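Local coordinates for protein beta-lactamase (Klebsiella pneumoniae, PDB 6KBY) that probably hydrolyses beta-lactam antibiotics to substituted beta-amino acids as a class C enzyme, and here holds AMP covalently in its pocket, at residues P33-A38 and M344-N349; A77-S82 and T261-G266; N290-N295 and R355-Y360. All coordinates share one frame; numbering follows the deposited sequence.

Interaction 1 of 3, residues P33-A38 and M344-N349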
ATOM      1  N   PRO A  33       4.358 -18.764  -8.953  1.00  8.35           N
ATOM      2  CA  PRO A  33       4.771 -19.930  -8.153  1.00  9.27           C
ATOM      3  C   PRO A  33       4.029 -20.074  -6.839  1.00  7.61           C
ATOM      4  O   PRO A  33       3.680 -21.199  -6.460  1.00  8.79           O
ATOM      5  CB  PRO A  33       6.275 -19.709  -7.948  1.00  9.98           C
ATOM      6  CG  PRO A  33       6.677 -18.829  -9.087  1.00 11.01           C
ATOM      7  CD  PRO A  33       5.505 -17.900  -9.286  1.00  8.87           C
ATOM      8  N   GLY A  34       3.787 -18.976  -6.133  1.00  7.68           N
ATOM      9  CA  GLY A  34       3.208 -19.048  -4.801  1.00  8.02           C
ATOM     10  C   GLY A  34       2.330 -17.856  -4.502  1.00  7.17           C
ATOM     11  O   GLY A  34       2.597 -16.735  -4.950  1.00  7.38           O
ATOM     12  N   MET A  35       1.271 -18.103  -3.732  1.00  7.23           N
ATOM     13  CA  MET A  35       0.396 -17.030  -3.282  1.00  6.95           C
ATOM     14  C   MET A  35      -0.071 -17.297  -1.866  1.00  7.05           C
ATOM     15  O   MET A  35      -0.127 -18.440  -1.409  1.00  7.51           O
ATOM     16  CB  MET A  35      -0.849 -16.865  -4.160  1.00  7.52           C
ATOM     17  CG  MET A  35      -0.550 -16.346  -5.545  1.00  7.10           C
ATOM     18  SD  MET A  35      -1.984 -15.845  -6.514  1.00  8.00           S
ATOM     19  CE  MET A  35      -2.546 -14.389  -5.631  1.00  8.76           C
ATOM     20  N   SER A  36      -0.443 -16.220  -1.184  1.00  6.73           N
ATOM     21  CA  SER A  36      -1.260 -16.323   0.010  1.00  7.18           C
ATOM     22  C   SER A  36      -2.391 -15.318  -0.118  1.00  6.71           C
ATOM     23  O   SER A  36      -2.170 -14.170  -0.530  1.00  7.37           O
ATOM     24  CB  SER A  36      -0.457 -16.084   1.287  1.00  8.11           C
ATOM     25  OG  SER A  36      -1.283 -16.252   2.421  1.00  8.14           O
ATOM     26  N   VAL A  37      -3.595 -15.764   0.213  1.00  6.88           N
ATOM     27  CA  VAL A  37      -4.777 -14.919   0.195  1.00  8.25           C
ATOM     28  C   VAL A  37      -5.379 -14.944   1.586  1.00  6.86           C
ATOM     29  O   VAL A  37      -5.644 -16.022   2.130  1.00  8.29           O
ATOM     30  CB  VAL A  37      -5.794 -15.409  -0.849  1.00  8.13           C
ATOM     31  CG1 VAL A  37      -7.048 -14.545  -0.816  1.00  9.48           C
ATOM     32  CG2 VAL A  37      -5.164 -15.420  -2.229  1.00  9.26           C
ATOM     33  N   ALA A  38      -5.598 -13.765   2.158  1.00  6.80           N
ATOM     34  CA  ALA A  38      -6.189 -13.627   3.477  1.00  7.29           C
ATOM     35  C   ALA A  38      -7.488 -12.855   3.330  1.00  6.90           C
ATOM     36  O   ALA A  38      -7.518 -11.809   2.666  1.00  7.51           O
ATOM     37  CB  ALA A  38      -5.235 -12.877   4.409  1.00  8.73           C
ATOM     38  N   MET A 344      -4.091 -10.158  -1.151  1.00  6.23           N
ATOM     39  CA  MET A 344      -3.627 -11.147  -2.118  1.00  6.86           C
ATOM     40  C   MET A 344      -2.152 -10.899  -2.373  1.00  6.52           C
ATOM     41  O   MET A 344      -1.792  -9.845  -2.905  1.00  6.77           O
ATOM     42  CB  MET A 344      -4.398 -11.025  -3.430  1.00  6.88           C
ATOM     43  CG  MET A 344      -5.873 -11.350  -3.319  1.00  8.15           C
ATOM     44  SD  MET A 344      -6.841 -10.745  -4.717  1.00  9.21           S
ATOM     45  CE  MET A 344      -6.018 -11.535  -6.102  1.00 10.30           C
ATOM     46  N   LEU A 345      -1.309 -11.867  -2.013  1.00  6.32           N
ATOM     47  CA  LEU A 345       0.131 -11.761  -2.201  1.00  6.55           C
ATOM     48  C   LEU A 345       0.606 -12.844  -3.156  1.00  6.49           C
ATOM     49  O   LEU A 345       0.198 -14.004  -3.044  1.00  7.31           O
ATOM     50  CB  LEU A 345       0.869 -11.918  -0.873  1.00  6.74           C
ATOM     51  CG  LEU A 345       0.392 -11.007   0.257  1.00  7.08           C
ATOM     52  CD1 LEU A 345       1.246 -11.210   1.491  1.00  8.49           C
ATOM     53  CD2 LEU A 345       0.400  -9.550  -0.175  1.00  7.66           C
ATOM     54  N   ALA A 346       1.485 -12.466  -4.081  1.00  6.89           N
ATOM     55  CA  ALA A 346       2.047 -13.387  -5.059  1.00  7.19           C
ATOM     56  C   ALA A 346       3.523 -13.076  -5.249  1.00  6.46           C
ATOM     57  O   ALA A 346       3.941 -11.914  -5.180  1.00  7.26           O
ATOM     58  CB  ALA A 346       1.364 -13.245  -6.422  1.00  7.94           C
ATOM     59  N   ASN A 347       4.307 -14.121  -5.532  1.00  7.32           N
ATOM     60  CA  ASN A 347       5.717 -13.961  -5.885  1.00  8.20           C
ATOM     61  C   ASN A 347       5.956 -13.991  -7.394  1.00  8.00           C
ATOM     62  O   ASN A 347       6.971 -14.506  -7.892  1.00  9.15           O
ATOM     63  CB  ASN A 347       6.623 -14.924  -5.122  1.00  8.79           C
ATOM     64  CG  ASN A 347       6.349 -16.374  -5.437  1.00  8.28           C
ATOM     65  OD1 ASN A 347       5.372 -16.698  -6.114  1.00  8.58           O
ATOM     66  ND2 ASN A 347       7.201 -17.264  -4.921  1.00  8.78           N
ATOM     67  N   LYS A 348       5.015 -13.414  -8.133  1.00  8.77           N
ATOM     68  CA  LYS A 348       5.228 -12.973  -9.500  1.00  9.15           C
ATOM     69  C   LYS A 348       4.372 -11.732  -9.692  1.00  8.69           C
ATOM     70  O   LYS A 348       3.272 -11.641  -9.138  1.00  9.80           O
ATOM     71  CB  LYS A 348       4.866 -14.051 -10.528  1.00 11.25           C
ATOM     72  CG  LYS A 348       5.026 -13.594 -11.974  1.00 14.03           C
ATOM     73  CD  LYS A 348       4.882 -14.741 -12.953  1.00 14.58           C
ATOM     74  CE  LYS A 348       6.158 -15.549 -13.035  1.00 17.41           C
ATOM     75  NZ  LYS A 348       7.243 -14.788 -13.725  1.00 18.61           N
ATOM     76  N   ASN A 349       4.900 -10.764 -10.432  1.00  9.17           N
ATOM     77  CA  ASN A 349       4.179  -9.533 -10.750  1.00  9.66           C
ATOM     78  C   ASN A 349       3.264  -9.826 -11.935  1.00 10.28           C
ATOM     79  O   ASN A 349       3.703  -9.812 -13.089  1.00 16.07           O
ATOM     80  CB  ASN A 349       5.191  -8.440 -11.078  1.00  9.95           C
ATOM     81  CG  ASN A 349       4.550  -7.102 -11.405  1.00 10.80           C
ATOM     82  OD1 ASN A 349       3.345  -7.000 -11.640  1.00 13.00           O
ATOM     83  ND2 ASN A 349       5.371  -6.062 -11.441  1.00 12.44           N
TER

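Interaction 2 of 3, residues A77-S82 and T261-G266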
ATOM      1  N   ALA A  77       3.866   4.699   4.909  1.00  6.78           N
ATOM      2  CA  ALA A  77       4.366   6.069   4.965  1.00  7.22           C
ATOM      3  C   ALA A  77       3.238   7.038   5.300  1.00  7.42           C
ATOM      4  O   ALA A  77       3.416   7.958   6.109  1.00  7.14           O
ATOM      5  CB  ALA A  77       5.034   6.443   3.639  1.00  7.92           C
ATOM      6  N   ALA A  78       2.062   6.836   4.701  1.00  7.13           N
ATOM      7  CA  ALA A  78       0.913   7.681   5.011  1.00  7.31           C
ATOM      8  C   ALA A  78       0.450   7.487   6.446  1.00  6.94           C
ATOM      9  O   ALA A  78       0.108   8.464   7.126  1.00  7.13           O
ATOM     10  CB  ALA A  78      -0.235   7.405   4.042  1.00  7.63           C
ATOM     11  N   THR A  79       0.386   6.237   6.916  1.00  7.10           N
ATOM     12  CA  THR A  79      -0.010   6.013   8.301  1.00  7.40           C
ATOM     13  C   THR A  79       0.952   6.706   9.257  1.00  7.19           C
ATOM     14  O   THR A  79       0.527   7.297  10.254  1.00  7.27           O
ATOM     15  CB  THR A  79      -0.118   4.513   8.591  1.00  7.49           C
ATOM     16  OG1 THR A  79      -1.090   3.922   7.716  1.00  7.41           O
ATOM     17  CG2 THR A  79      -0.564   4.270  10.029  1.00  9.14           C
ATOM     18  N   LEU A  80       2.250   6.682   8.945  1.00  7.20           N
ATOM     19  CA  LEU A  80       3.219   7.383   9.782  1.00  7.55           C
ATOM     20  C   LEU A  80       2.995   8.889   9.756  1.00  7.61           C
ATOM     21  O   LEU A  80       3.036   9.544  10.804  1.00  8.23           O
ATOM     22  CB  LEU A  80       4.645   7.038   9.350  1.00  8.38           C
ATOM     23  CG  LEU A  80       5.710   7.576  10.312  1.00  8.32           C
ATOM     24  CD1 LEU A  80       5.688   6.817  11.637  1.00  9.77           C
ATOM     25  CD2 LEU A  80       7.093   7.532   9.677  1.00  8.19           C
ATOM     26  N   ALA A  81       2.761   9.459   8.573  1.00  7.25           N
ATOM     27  CA  ALA A  81       2.480  10.892   8.495  1.00  7.41           C
ATOM     28  C   ALA A  81       1.215  11.247   9.260  1.00  7.43           C
ATOM     29  O   ALA A  81       1.157  12.277   9.946  1.00  8.04           O
ATOM     30  CB  ALA A  81       2.362  11.323   7.034  1.00  9.29           C
ATOM     31  N   SER A  82       0.188  10.402   9.155  1.00  7.63           N
ATOM     32  CA  SER A  82      -1.047  10.633   9.885  1.00  8.60           C
ATOM     33  C   SER A  82      -0.816  10.537  11.389  1.00  8.17           C
ATOM     34  O   SER A  82      -1.371  11.328  12.165  1.00  9.17           O
ATOM     35  CB  SER A  82      -2.090   9.624   9.415  1.00  8.48           C
ATOM     36  OG  SER A  82      -3.338   9.882  10.011  1.00  8.14           O
ATOM     37  N   THR A 261      -7.352   5.611  10.787  1.00  7.81           N
ATOM     38  CA  THR A 261      -8.614   6.041  10.205  1.00  7.88           C
ATOM     39  C   THR A 261      -8.432   7.304   9.381  1.00  7.10           C
ATOM     40  O   THR A 261      -8.992   7.424   8.289  1.00  7.36           O
ATOM     41  CB  THR A 261      -9.622   6.246  11.334  1.00  8.39           C
ATOM     42  OG1 THR A 261      -9.857   4.980  11.962  1.00  9.79           O
ATOM     43  CG2 THR A 261     -10.938   6.833  10.819  1.00 11.38           C
ATOM     44  N   ALA A 262      -7.624   8.245   9.874  1.00  7.22           N
ATOM     45  CA  ALA A 262      -7.466   9.518   9.182  1.00  7.78           C
ATOM     46  C   ALA A 262      -6.780   9.376   7.832  1.00  6.55           C
ATOM     47  O   ALA A 262      -6.925  10.270   6.990  1.00  6.97           O
ATOM     48  CB  ALA A 262      -6.721  10.534  10.054  1.00  8.72           C
ATOM     49  N   THR A 263      -6.036   8.288   7.592  1.00  6.43           N
ATOM     50  CA  THR A 263      -5.464   8.112   6.257  1.00  6.97           C
ATOM     51  C   THR A 263      -6.538   7.924   5.199  1.00  5.97           C
ATOM     52  O   THR A 263      -6.237   8.061   4.006  1.00  6.67           O
ATOM     53  CB  THR A 263      -4.483   6.935   6.152  1.00  6.38           C
ATOM     54  OG1 THR A 263      -5.169   5.698   6.374  1.00  6.84           O
ATOM     55  CG2 THR A 263      -3.302   7.073   7.101  1.00  7.84           C
ATOM     56  N   HIS A 264      -7.762   7.574   5.607  1.00  6.64           N
ATOM     57  CA  HIS A 264      -8.862   7.375   4.673  1.00  6.68           C
ATOM     58  C   HIS A 264      -9.577   8.671   4.314  1.00  6.14           C
ATOM     59  O   HIS A 264     -10.573   8.618   3.585  1.00  7.18           O
ATOM     60  CB  HIS A 264      -9.925   6.428   5.247  1.00  7.30           C
ATOM     61  CG  HIS A 264      -9.400   5.166   5.867  1.00  6.45           C
ATOM     62  ND1 HIS A 264     -10.229   4.307   6.553  1.00  6.98           N
ATOM     63  CD2 HIS A 264      -8.162   4.616   5.923  1.00  7.18           C
ATOM     64  CE1 HIS A 264      -9.528   3.287   7.011  1.00  7.84           C
ATOM     65  NE2 HIS A 264      -8.272   3.445   6.639  1.00  7.19           N
ATOM     66  N   THR A 265      -9.118   9.817   4.817  1.00  6.62           N
ATOM     67  CA  THR A 265      -9.729  11.094   4.476  1.00  6.68           C
ATOM     68  C   THR A 265      -9.548  11.343   2.986  1.00  6.29           C
ATOM     69  O   THR A 265      -8.459  11.136   2.445  1.00  7.13           O
ATOM     70  CB  THR A 265      -9.039  12.205   5.273  1.00  6.72           C
ATOM     71  OG1 THR A 265      -9.133  11.900   6.669  1.00  7.11           O
ATOM     72  CG2 THR A 265      -9.693  13.544   5.015  1.00  7.58           C
ATOM     73  N   GLY A 266     -10.622  11.762   2.316  1.00  6.40           N
ATOM     74  CA  GLY A 266     -10.585  12.008   0.883  1.00  6.81           C
ATOM     75  C   GLY A 266     -10.204  13.437   0.558  1.00  5.90           C
ATOM     76  O   GLY A 266     -10.873  14.384   0.986  1.00  7.40           O
TER

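Interaction 3 of 3, residues N290-N295 and R355-Y360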
ATOM      1  N   ASN A 290     -15.431   0.485 -13.142  1.00 11.52           N
ATOM      2  CA  ASN A 290     -14.854   1.671 -12.519  1.00 11.75           C
ATOM      3  C   ASN A 290     -13.661   1.318 -11.642  1.00 11.21           C
ATOM      4  O   ASN A 290     -12.692   2.078 -11.566  1.00 10.79           O
ATOM      5  CB  ASN A 290     -15.916   2.421 -11.721  1.00 13.41           C
ATOM      6  CG  ASN A 290     -16.918   3.127 -12.611  1.00 15.22           C
ATOM      7  OD1 ASN A 290     -16.657   3.365 -13.791  1.00 16.19           O
ATOM      8  ND2 ASN A 290     -18.066   3.477 -12.047  1.00 17.92           N
ATOM      9  N   LEU A 291     -13.717   0.171 -10.972  1.00 10.64           N
ATOM     10  CA  LEU A 291     -12.588  -0.258 -10.159  1.00 10.73           C
ATOM     11  C   LEU A 291     -11.371  -0.550 -11.028  1.00  9.80           C
ATOM     12  O   LEU A 291     -10.238  -0.223 -10.657  1.00  9.95           O
ATOM     13  CB  LEU A 291     -12.993  -1.488  -9.352  1.00 14.07           C
ATOM     14  CG  LEU A 291     -12.038  -1.910  -8.240  1.00 14.27           C
ATOM     15  CD1 LEU A 291     -11.798  -0.770  -7.267  1.00 13.85           C
ATOM     16  CD2 LEU A 291     -12.590  -3.133  -7.522  1.00 13.61           C
ATOM     17  N   LEU A 292     -11.591  -1.163 -12.192  1.00  9.21           N
ATOM     18  CA  LEU A 292     -10.490  -1.423 -13.108  1.00  9.28           C
ATOM     19  C   LEU A 292      -9.891  -0.121 -13.617  1.00  9.81           C
ATOM     20  O   LEU A 292      -8.668   0.053 -13.615  1.00  9.50           O
ATOM     21  CB  LEU A 292     -10.971  -2.303 -14.258  1.00  9.32           C
ATOM     22  CG  LEU A 292     -11.301  -3.738 -13.857  1.00 10.05           C
ATOM     23  CD1 LEU A 292     -12.008  -4.455 -14.999  1.00 13.12           C
ATOM     24  CD2 LEU A 292     -10.044  -4.491 -13.432  1.00 11.87           C
ATOM     25  N   THR A 293     -10.741   0.813 -14.053  1.00  9.10           N
ATOM     26  CA  THR A 293     -10.252   2.114 -14.501  1.00  9.77           C
ATOM     27  C   THR A 293      -9.492   2.820 -13.390  1.00  9.43           C
ATOM     28  O   THR A 293      -8.404   3.366 -13.614  1.00  9.48           O
ATOM     29  CB  THR A 293     -11.428   2.972 -14.966  1.00 11.42           C
ATOM     30  OG1 THR A 293     -12.093   2.319 -16.059  1.00 11.65           O
ATOM     31  CG2 THR A 293     -10.956   4.358 -15.404  1.00 12.67           C
ATOM     32  N   GLY A 294     -10.048   2.804 -12.183  1.00  9.18           N
ATOM     33  CA  GLY A 294      -9.415   3.439 -11.042  1.00 10.39           C
ATOM     34  C   GLY A 294      -8.113   2.801 -10.612  1.00  9.53           C
ATOM     35  O   GLY A 294      -7.369   3.415  -9.840  1.00 12.21           O
ATOM     36  N   ASN A 295      -7.828   1.590 -11.085  1.00  8.41           N
ATOM     37  CA  ASN A 295      -6.567   0.907 -10.827  1.00  9.02           C
ATOM     38  C   ASN A 295      -5.658   0.890 -12.051  1.00  9.27           C
ATOM     39  O   ASN A 295      -4.751   0.060 -12.149  1.00 10.81           O
ATOM     40  CB  ASN A 295      -6.814  -0.492 -10.268  1.00  8.83           C
ATOM     41  CG  ASN A 295      -7.081  -0.460  -8.784  1.00  8.96           C
ATOM     42  OD1 ASN A 295      -6.142  -0.377  -7.988  1.00 10.10           O
ATOM     43  ND2 ASN A 295      -8.354  -0.476  -8.398  1.00  7.90           N
ATOM     44  N   ARG A 355      -5.651  -8.967 -10.468  1.00  7.48           N
ATOM     45  CA  ARG A 355      -5.730  -8.853  -9.012  1.00  7.73           C
ATOM     46  C   ARG A 355      -7.071  -8.273  -8.599  1.00  7.58           C
ATOM     47  O   ARG A 355      -7.754  -8.795  -7.707  1.00  7.46           O
ATOM     48  CB  ARG A 355      -4.622  -7.934  -8.490  1.00  7.64           C
ATOM     49  CG  ARG A 355      -3.233  -8.303  -8.944  1.00  7.86           C
ATOM     50  CD  ARG A 355      -2.180  -7.374  -8.367  1.00  7.58           C
ATOM     51  NE  ARG A 355      -0.977  -7.408  -9.188  1.00  8.26           N
ATOM     52  CZ  ARG A 355       0.085  -6.628  -8.995  1.00  8.07           C
ATOM     53  NH1 ARG A 355       0.109  -5.761  -7.987  1.00  8.95           N
ATOM     54  NH2 ARG A 355       1.124  -6.718  -9.820  1.00  9.76           N
ATOM     55  N   VAL A 356      -7.453  -7.171  -9.241  1.00  7.44           N
ATOM     56  CA  VAL A 356      -8.670  -6.459  -8.880  1.00  8.27           C
ATOM     57  C   VAL A 356      -9.901  -7.306  -9.174  1.00  7.55           C
ATOM     58  O   VAL A 356     -10.844  -7.358  -8.375  1.00  8.15           O
ATOM     59  CB  VAL A 356      -8.695  -5.129  -9.651  1.00  9.62           C
ATOM     60  CG1 VAL A 356     -10.058  -4.483  -9.540  1.00 11.56           C
ATOM     61  CG2 VAL A 356      -7.575  -4.209  -9.165  1.00  9.34           C
ATOM     62  N   THR A 357      -9.911  -7.977 -10.325  1.00  7.98           N
ATOM     63  CA  THR A 357     -11.065  -8.787 -10.703  1.00  8.11           C
ATOM     64  C   THR A 357     -11.271  -9.944  -9.729  1.00  7.66           C
ATOM     65  O   THR A 357     -12.395 -10.217  -9.285  1.00  8.20           O
ATOM     66  CB  THR A 357     -10.890  -9.290 -12.140  1.00  8.89           C
ATOM     67  OG1 THR A 357     -10.847  -8.174 -13.038  1.00 10.15           O
ATOM     68  CG2 THR A 357     -12.042 -10.213 -12.529  1.00 12.06           C
ATOM     69  N   VAL A 358     -10.190 -10.647  -9.388  1.00  7.72           N
ATOM     70  CA  VAL A 358     -10.294 -11.748  -8.435  1.00  8.06           C
ATOM     71  C   VAL A 358     -10.786 -11.248  -7.081  1.00  7.54           C
ATOM     72  O   VAL A 358     -11.686 -11.838  -6.472  1.00  7.55           O
ATOM     73  CB  VAL A 358      -8.952 -12.496  -8.337  1.00  8.43           C
ATOM     74  CG1 VAL A 358      -8.950 -13.438  -7.150  1.00  9.51           C
ATOM     75  CG2 VAL A 358      -8.683 -13.263  -9.625  1.00  9.30           C
ATOM     76  N   ALA A 359     -10.219 -10.136  -6.603  1.00  7.60           N
ATOM     77  CA  ALA A 359     -10.651  -9.586  -5.322  1.00  7.49           C
ATOM     78  C   ALA A 359     -12.125  -9.197  -5.354  1.00  7.69           C
ATOM     79  O   ALA A 359     -12.863  -9.431  -4.388  1.00  7.71           O
ATOM     80  CB  ALA A 359      -9.792  -8.376  -4.963  1.00  8.76           C
ATOM     81  N   TYR A 360     -12.563  -8.572  -6.446  1.00  7.99           N
ATOM     82  CA  TYR A 360     -13.962  -8.184  -6.578  1.00  8.06           C
ATOM     83  C   TYR A 360     -14.874  -9.404  -6.522  1.00  7.84           C
ATOM     84  O   TYR A 360     -15.900  -9.395  -5.830  1.00  8.02           O
ATOM     85  CB  TYR A 360     -14.140  -7.414  -7.889  1.00  8.46           C
ATOM     86  CG  TYR A 360     -15.569  -7.027  -8.178  1.00  9.87           C
ATOM     87  CD1 TYR A 360     -16.129  -5.884  -7.625  1.00 14.05           C
ATOM     88  CD2 TYR A 360     -16.360  -7.805  -9.004  1.00 11.96           C
ATOM     89  CE1 TYR A 360     -17.451  -5.532  -7.894  1.00 16.53           C
ATOM     90  CE2 TYR A 360     -17.670  -7.466  -9.274  1.00 18.47           C
ATOM     91  CZ  TYR A 360     -18.208  -6.334  -8.720  1.00 19.08           C
ATOM     92  OH  TYR A 360     -19.518  -6.007  -8.999  1.00 24.19           O
TER

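Interaction 1 of 3, residues P33-A38 and M344-N349
Neighbouring antiparallel strands of the large beta-lactamase sheet, 34-41 and 340-346, meet here, with Ser36 and Leu345 as a hydrogen-bonded pair flanked by the non-hydrogen-bonded pairs Met35-Ala346 and Val37-Met344. Ser36 N gives its hydrogen to Leu345 O at 3.0 Å, and Leu345 N returns a straighter bond to Ser36 O at 2.9 Å, with 169° at the hydrogen. Where the ladder runs out, Asn347 N still donates to Gly34 O at 3.2 Å, but the return bond comes from a side chain: Gly34 N reaches Asn347 OD1 at 2.8 Å, bent to 134°. With CG between the backbone N and carbonyl carbon (chi1 63°), the Asn347 amide turns back toward Gly34 N. Its ND2 is held by Leu52 O. In the fold, these are the first and last long strands along the chain, adjacent in the sheet, and they bring the two ends of the chain together between helices. Met35, Val37, Met344 and Ala346 share one face; Met35 and Val37 pack on helix 11-30. Met35 lays CG against Ala346 CB at 3.7 Å, the small methyl accommodating it, while the bend at chi3 carries CE to within 4.4 Å of Met344 CB. From the opposite face Leu345 meets helix 234-244, and the buried Ser36 OG is satisfied by Asn49 and Ser234.

Interaction 2 of 3, residues A77-S82 and T261-G266
Next to Thr263, whose methyl group reaches helix 72-86, the imidazole of His264 has Thr261 CA 4.3 Å above one face, over the ring centre, and meets Trp279 edge-to-face; its NE2 is hydrogen-bonded to Asn244 OD1. The contact joins the helix that follows Ser71, the residue covalently bound to AMP, to the type I beta turn Ala262-Thr265 that leads from helix 255-262 into strand 266-270. Thr263 CG2 makes most of the contact, lying 3.7 Å from Thr79 CA and 3.7 Å from Ser82 CB, so a single methyl sits against one turn of the helix, with Ala78 bordering it too. This orientation comes from chi1 (65°), which sets CG2 anti to the carbonyl carbon and turns OG1 to Leu260 O. Small residues suit this side of the helix: the methyl of Ala78 and the short Ser82 let the threonine branch approach closely. Ser82 OG, anti to its backbone N (chi1 -175°), extends across to helix 255-262, where it bonds to Ala259 O and passes 3.4 Å from Ala262 CB. Thr79 OG1, by contrast, bonds within its own helix, to Thr75 O, and merely touches the methyl of Thr263. The turn itself is clasped by Thr265: its OG1 donates to Ala262 O at 2.8 Å, from the same face of that carbonyl's plane as Thr265 N, which reaches Ala262 O at 3.1 Å.

Interaction 3 of 3, residues N290-N295 and R355-Y360
Helix segments 290-294 and 355-360 run roughly antiparallel, their axes 10.0 Å apart at the closest and 146° between their directions, with the CA atoms of Leu292 and Val356 the closest pair, 6.8 Å apart. Val356 is the side chain about which the others gather. Val356 CG1, anti to the backbone N (chi1 168°), meets Leu291 CG at 3.5 Å, tighter than usual for two carbons, and Leu292 CD2 touches the same Val356 CG1 at 3.9 Å. The second branch, Val356 CG2, lies 3.8 Å from Asn295 CG, against the amide group. Two branches at the beta carbon thus let one residue engage three partners. The CB of Leu292 points neither toward nor away from the other helix, but the tip of the side chain comes nearer, bringing Leu292 CD2 to 3.8 Å from Thr357 OG1 as well. That hydroxyl bonds to Asp353 O of its own helix, and so presents a satisfied group to the leucine. Leu291 CD2 approaches the Tyr360 ring obliquely, 4.5 Å from Tyr360 CD1. Both helices lie on one side of the large sheet of the beta-lactamase fold: Val356 and Asn295 rest on Tyr331, and Leu291 on Trp318. Asn295 directs ND2 back to Leu291 O at 3.0 Å, nearly straight at 163°, and also bonds to Asn320 OD1 of strand 317-325. The polar groups beside the packing, Thr357 OG1 and Asn295 ND2, thus have partners of their own, while between the helices the attachment rests on the packing of branched side chains, chiefly dispersion and the burial of apolar surface.

How the interactions relate
Interactions 1 and 3 adjoin, their centres about 17 Å apart: strand 340-346 leads into helix 352-364, and Met344 packs under Val358 and Ala359 of that helix. Interaction 1 joins two strands of the sheet, whereas interaction 3 pairs two helices lying over it. Their segments alternate along the chain: 33-38, 290-295, 344-349, 355-360. Interaction 2 stands apart, its centre about 26 Å from interaction 1 and 22 Å from interaction 3; in sequence it falls between the halves of interaction 1 and is complete before interaction 3 begins. None touches the AMP; the side chain of each nearest to it lies about 9 to 13 Å away, so all belong to the framework around the pocket.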